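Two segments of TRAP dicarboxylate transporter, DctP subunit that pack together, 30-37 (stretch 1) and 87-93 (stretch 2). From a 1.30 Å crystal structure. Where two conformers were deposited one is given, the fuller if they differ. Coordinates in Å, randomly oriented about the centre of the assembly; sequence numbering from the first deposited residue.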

# COMPACT_ATOMS: atom_id res chain seq x y z
N GLN A 30 14.57 26.16 -6.25
CA GLN A 30 14.55 25.12 -5.22
C GLN A 30 15.00 23.80 -5.82
O GLN A 30 14.82 23.54 -7.01
CB GLN A 30 13.15 24.95 -4.63
CG GLN A 30 12.53 26.21 -4.04
CD GLN A 30 13.15 26.66 -2.71
OE1 GLN A 30 13.95 25.95 -2.10
NE2 GLN A 30 12.78 27.85 -2.27
N THR A 31 15.59 22.95 -4.99
CA THR A 31 15.93 21.62 -5.44
C THR A 31 15.31 20.64 -4.48
O THR A 31 15.43 20.76 -3.26
CB THR A 31 17.45 21.39 -5.51
OG1 THR A 31 18.03 22.31 -6.44
CG2 THR A 31 17.76 19.97 -5.97
N ILE A 32 14.61 19.67 -5.04
CA ILE A 32 13.94 18.66 -4.26
C ILE A 32 14.45 17.29 -4.64
O ILE A 32 14.31 16.87 -5.79
CB ILE A 32 12.43 18.69 -4.54
CG1 ILE A 32 11.82 20.00 -4.06
CG2 ILE A 32 11.76 17.49 -3.87
CD1 ILE A 32 10.31 20.13 -4.37
N LYS A 33 15.06 16.59 -3.68
CA LYS A 33 15.45 15.20 -3.86
C LYS A 33 14.28 14.33 -3.45
O LYS A 33 13.76 14.47 -2.34
CB LYS A 33 16.69 14.88 -3.03
CG LYS A 33 17.90 15.74 -3.37
CD LYS A 33 19.13 15.42 -2.52
CE LYS A 33 20.32 16.32 -2.87
NZ LYS A 33 21.57 15.95 -2.13
N PHE A 34 13.85 13.42 -4.33
CA PHE A 34 12.65 12.61 -4.13
C PHE A 34 13.07 11.15 -4.25
O PHE A 34 13.36 10.67 -5.35
CB PHE A 34 11.63 13.01 -5.20
CG PHE A 34 10.24 12.42 -5.06
CD1 PHE A 34 9.89 11.57 -4.04
CD2 PHE A 34 9.29 12.79 -5.97
CE1 PHE A 34 8.57 11.05 -3.96
CE2 PHE A 34 8.00 12.30 -5.90
CZ PHE A 34 7.64 11.43 -4.88
N ALA A 35 13.11 10.47 -3.11
CA ALA A 35 13.62 9.10 -3.03
C ALA A 35 12.50 8.08 -2.95
O ALA A 35 11.44 8.33 -2.39
CB ALA A 35 14.49 8.98 -1.81
N ALA A 36 12.71 6.89 -3.52
CA ALA A 36 11.79 5.78 -3.33
C ALA A 36 12.51 4.47 -3.55
O ALA A 36 13.63 4.44 -4.05
CB ALA A 36 10.61 5.88 -4.28
N ALA A 37 11.81 3.38 -3.23
CA ALA A 37 12.37 2.03 -3.31
C ALA A 37 12.40 1.42 -4.70
O ALA A 37 13.33 0.70 -5.02
CB ALA A 37 11.58 1.13 -2.40
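Stretch 2 (87-93) VVEMTVM

Stretch 2 lies alongside stretch 1 as a parallel β neighbour, its strand 90-93 running in the same N-to-C direction as the strand of stretch 1, with a signed crossing angle of -18° and a closest approach of the axes of 4.5 Å. The residues before Met90 approach as loop: Val88 is extended (phi/psi -120/130), Glu89 turns at -76/-42, and from Met90 onward the backbone is extended again. Phe34 pairs with Met90 (CA to CA 4.4 Å) and Ala35 with Thr91 (CA to CA 4.8 Å).

The backbone ladder is short. Lys33 O accepts from Met90 N at 2.9 Å (148° at the hydrogen), and Met90 O accepts from Ala35 N at 2.9 Å (168°), so Met90 offers both its amide and its carbonyl to the residues flanking Phe34, as parallel pairing requires. Met90 O also lies 3.4 Å from Phe34 CA in a CA-H...O contact. At either end of this ladder a side chain supplies the partner. Glu89, its CA-to-CB bond directed toward stretch 1, folds with chi1 -72° and chi2 77° so that OE1 accepts from Lys33 N at 2.9 Å (161°); the carboxylate thus meets a backbone amide, while the all-trans outer part of the Lys33 side chain leads away in the conformer given here. The other oxygen, Glu89 OE2, receives a hydrogen bond from water 1 at 2.9 Å, and the same water donates to Thr31 O at 2.8 Å. Beyond the ladder, Thr91 OG1 donates to Ala35 O at 2.8 Å, and that carbonyl also takes a CA-H...O contact from Thr91 CA at 3.3 Å. Water 2 then joins the two stretches, accepting from Ala37 N at 2.9 Å and lying 2.8 Å from Val92 O, to which it can donate.

Apolar contacts fill in around these bonds. Phe34 and Met90 project from the same face of the sheet: Met90 CE sits over one face of the Phe34 ring, 4.1 Å from its centroid and 12° off the normal, a CH-pi contact, and Phe34 CD1 touches Met90 CB at 3.7 Å. Met90 SD also reaches Ile32 CG2 at 3.7 Å. The ring edge faces the next part of stretch 2, with Phe34 CE1 3.7 Å from Val92 N and 3.8 Å from Val92 CG1. Ala35 and Thr91 share the opposite face, where Ala35 CB meets Val88 CG1 at 4.1 Å. Together the two stretches bury 528 Å², both sides summed.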

# COMPACT_ATOMS: atom_id res chain seq x y z
N VAL A 87 17.58 15.98 5.42
CA VAL A 87 18.58 15.53 4.45
C VAL A 87 17.99 15.18 3.08
O VAL A 87 18.59 15.45 2.05
CB VAL A 87 19.33 14.29 4.99
CG1 VAL A 87 20.33 13.75 3.97
CG2 VAL A 87 20.03 14.64 6.29
N VAL A 88 16.83 14.54 3.07
CA VAL A 88 16.16 14.16 1.82
C VAL A 88 14.83 14.90 1.87
O VAL A 88 14.14 14.82 2.88
CB VAL A 88 15.96 12.65 1.75
CG1 VAL A 88 15.18 12.26 0.52
CG2 VAL A 88 17.33 11.94 1.77
N GLU A 89 14.46 15.62 0.82
CA GLU A 89 13.23 16.45 0.87
C GLU A 89 11.94 15.66 0.74
O GLU A 89 10.96 15.98 1.42
CB GLU A 89 13.23 17.51 -0.22
CG GLU A 89 14.21 18.65 0.01
CD GLU A 89 15.65 18.30 -0.28
OE1 GLU A 89 15.92 17.35 -1.04
OE2 GLU A 89 16.54 19.00 0.26
N MET A 90 11.91 14.68 -0.15
CA MET A 90 10.65 13.97 -0.42
C MET A 90 10.84 12.47 -0.51
O MET A 90 11.90 11.98 -0.89
CB MET A 90 9.99 14.45 -1.72
CG MET A 90 9.29 15.79 -1.61
SD MET A 90 8.34 16.29 -3.08
CE MET A 90 7.10 15.00 -3.05
N THR A 91 9.79 11.74 -0.19
CA THR A 91 9.76 10.31 -0.43
C THR A 91 8.32 9.86 -0.59
O THR A 91 7.37 10.61 -0.27
CB THR A 91 10.47 9.52 0.68
OG1 THR A 91 10.71 8.18 0.26
CG2 THR A 91 9.65 9.50 1.94
N VAL A 92 8.15 8.66 -1.11
CA VAL A 92 6.86 7.99 -1.16
C VAL A 92 7.06 6.54 -0.70
O VAL A 92 8.03 5.90 -1.09
CB VAL A 92 6.23 8.10 -2.59
CG1 VAL A 92 7.17 7.55 -3.67
CG2 VAL A 92 4.87 7.43 -2.62
N MET A 93 6.20 6.06 0.18
CA MET A 93 6.35 4.69 0.70
C MET A 93 5.03 4.21 1.25
O MET A 93 4.12 4.99 1.47
CB MET A 93 7.38 4.65 1.84
CG MET A 93 6.93 5.40 3.09
SD MET A 93 8.17 5.40 4.42
CE MET A 93 9.31 6.54 3.69
O HOH W 1 16.96 21.53 -1.02
O HOH W 2 9.41 3.55 -1.56